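PDB 3CT8: putative glyoxalase from Bacillus halodurans C-125, which probably acts as a zinc-dependent enzyme of the glyoxalase/bleomycin resistance protein/dioxygenase superfamily, although its substrate and reaction are not established. Local coordinates for residues D39-E44 against V141-P146. Residues are numbered along the deposited sequence; the frame is centred on the assembly and turned at random.
With ZN (zinc ion), chain B.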
loop_
_atom_site.group_PDB
_atom_site.type_symbol
_atom_site.label_atom_id
_atom_site.label_comp_id
_atom_site.label_asym_id
_atom_site.label_seq_id
_atom_site.Cartn_x
_atom_site.Cartn_y
_atom_site.Cartn_z
ATOM N N ASP A 39 -8.341 7.228 11.849
ATOM C CA ASP A 39 -9.775 7.213 12.096
ATOM C C ASP A 39 -10.365 8.460 11.445
ATOM O O ASP A 39 -11.455 8.433 10.829
ATOM C CB ASP A 39 -10.127 7.255 13.585
ATOM C CG ASP A 39 -10.064 5.896 14.280
ATOM O OD1 ASP A 39 -9.785 4.841 13.657
ATOM O OD2 ASP A 39 -10.355 5.910 15.502
ATOM N N TRP A 40 -9.617 9.559 11.607
ATOM C CA TRP A 40 -10.046 10.861 11.112
ATOM C C TRP A 40 -10.057 10.918 9.603
ATOM O O TRP A 40 -11.081 11.204 8.958
ATOM C CB TRP A 40 -9.243 12.050 11.714
ATOM C CG TRP A 40 -9.543 13.271 10.916
ATOM C CD1 TRP A 40 -10.685 13.997 10.940
ATOM C CD2 TRP A 40 -8.731 13.833 9.864
ATOM N NE1 TRP A 40 -10.639 14.996 9.984
ATOM C CE2 TRP A 40 -9.444 14.915 9.317
ATOM C CE3 TRP A 40 -7.473 13.523 9.338
ATOM C CZ2 TRP A 40 -8.942 15.686 8.287
ATOM C CZ3 TRP A 40 -6.975 14.292 8.326
ATOM C CH2 TRP A 40 -7.710 15.369 7.812
ATOM N N LEU A 41 -8.925 10.568 9.021
ATOM C CA LEU A 41 -8.810 10.635 7.560
ATOM C C LEU A 41 -9.726 9.663 6.835
ATOM O O LEU A 41 -10.447 10.030 5.911
ATOM C CB LEU A 41 -7.376 10.429 7.099
ATOM C CG LEU A 41 -7.233 10.693 5.594
ATOM C CD1 LEU A 41 -7.630 12.153 5.203
ATOM C CD2 LEU A 41 -5.799 10.348 5.133
ATOM N N LEU A 42 -9.658 8.414 7.252
ATOM C CA LEU A 42 -10.435 7.341 6.637
ATOM C C LEU A 42 -11.884 7.621 6.928
ATOM O O LEU A 42 -12.766 7.294 6.164
ATOM C CB LEU A 42 -9.995 5.956 7.130
ATOM C CG LEU A 42 -8.518 5.615 6.813
ATOM C CD1 LEU A 42 -8.137 4.153 7.195
ATOM C CD2 LEU A 42 -8.213 5.883 5.289
ATOM N N GLY A 43 -12.094 8.338 8.022
ATOM C CA GLY A 43 -13.425 8.737 8.451
ATOM C C GLY A 43 -13.910 9.751 7.430
ATOM O O GLY A 43 -14.971 9.620 6.850
ATOM N N GLU A 44 -13.079 10.742 7.170
ATOM C CA GLU A 44 -13.435 11.791 6.211
ATOM C C GLU A 44 -13.610 11.237 4.777
ATOM O O GLU A 44 -14.337 11.796 3.960
ATOM C CB GLU A 44 -12.387 12.913 6.223
ATOM C CG GLU A 44 -12.323 13.762 7.508
ATOM C CD GLU A 44 -13.496 14.771 7.623
ATOM O OE1 GLU A 44 -14.353 14.810 6.715
ATOM O OE2 GLU A 44 -13.561 15.552 8.602
ATOM N N VAL A 141 1.149 10.854 2.830
ATOM C CA VAL A 141 -0.229 10.633 2.474
ATOM C C VAL A 141 -0.713 11.734 1.554
ATOM O O VAL A 141 -0.513 12.917 1.817
ATOM C CB VAL A 141 -1.141 10.608 3.723
ATOM C CG1 VAL A 141 -2.557 10.237 3.317
ATOM C CG2 VAL A 141 -0.662 9.602 4.726
ATOM N N GLU A 142 -1.355 11.289 0.483
ATOM C CA GLU A 142 -1.902 12.140 -0.588
ATOM C C GLU A 142 -3.378 11.891 -0.890
ATOM O O GLU A 142 -3.868 10.753 -0.908
ATOM C CB GLU A 142 -1.074 11.884 -1.872
ATOM C CG GLU A 142 -1.481 12.614 -3.144
ATOM C CD GLU A 142 -0.687 12.073 -4.344
ATOM O OE1 GLU A 142 0.309 11.340 -4.070
ATOM O OE2 GLU A 142 -1.038 12.327 -5.524
ATOM N N ILE A 143 -4.081 12.997 -1.095
ATOM C CA ILE A 143 -5.523 12.979 -1.487
ATOM C C ILE A 143 -5.576 13.807 -2.782
ATOM O O ILE A 143 -5.245 14.989 -2.800
ATOM C CB ILE A 143 -6.524 13.429 -0.389
ATOM C CG1 ILE A 143 -6.338 12.593 0.870
ATOM C CG2 ILE A 143 -7.927 13.272 -0.867
ATOM C CD1 ILE A 143 -5.164 13.074 1.706
ATOM N N VAL A 144 -6.048 13.170 -3.842
ATOM C CA VAL A 144 -6.070 13.834 -5.151
ATOM C C VAL A 144 -7.448 14.006 -5.783
ATOM O O VAL A 144 -8.311 13.099 -5.805
ATOM C CB VAL A 144 -5.032 13.200 -6.131
ATOM C CG1 VAL A 144 -5.042 11.678 -6.056
ATOM C CG2 VAL A 144 -5.228 13.698 -7.551
ATOM N N ALA A 145 -7.619 15.221 -6.287
ATOM C CA ALA A 145 -8.855 15.624 -6.933
ATOM C C ALA A 145 -8.913 15.035 -8.349
ATOM O O ALA A 145 -7.889 14.823 -9.017
ATOM C CB ALA A 145 -8.965 17.188 -7.010
ATOM N N PRO A 146 -10.122 14.784 -8.835
ATOM C CA PRO A 146 -10.239 14.258 -10.165
ATOM C C PRO A 146 -10.142 15.382 -11.165
ATOM O O PRO A 146 -9.988 15.094 -12.339
ATOM C CB PRO A 146 -11.649 13.671 -10.187
ATOM C CG PRO A 146 -12.420 14.484 -9.155
ATOM C CD PRO A 146 -11.407 14.896 -8.130
ATOM O OXT PRO A 146 -10.203 16.572 -10.822
HETATM ZN ZN ZN B . 1.508 10.208 -5.408
#
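Leu41, on helix 31-44, divides its two methyl groups between two residues of strand 140-144: CD2 lies 3.7 Å from Val141 CG1, and CD1 comes within a looser 4.4 Å of Ile143 CD1. Its CG stands anti to the backbone N (chi1 -172°), which carries the isopropyl fork out from the helix to straddle alternate strand positions. Leu41 and Val141 extend in opposing directions, and one methyl of each meets. With CA atoms 9.9 Å apart at Leu41 and Ile143, side chains alone bridge helix and strand, and no hydrogen bond crosses. Beyond these methyl contacts, Ile143 also packs on Leu103 of helix 97-110 and Val141 on Phe92, while backbone bonds to strands 86-93 and 130-134 hold strand 140-144 between its neighbours.

Strand alternation turns Glu142 to the other face. Its extended chain brings OE1 to 2.1 Å from the zinc ion, which His89 of the same chain and His23 of the second subunit also bind; OE2 accepts a hydrogen bond from His128, which probably helps to orient the carboxylate. The metal site therefore spans two chains, as in glyoxalase I, and one strand presents an apolar face to the helix and a zinc ligand to the subunit interface.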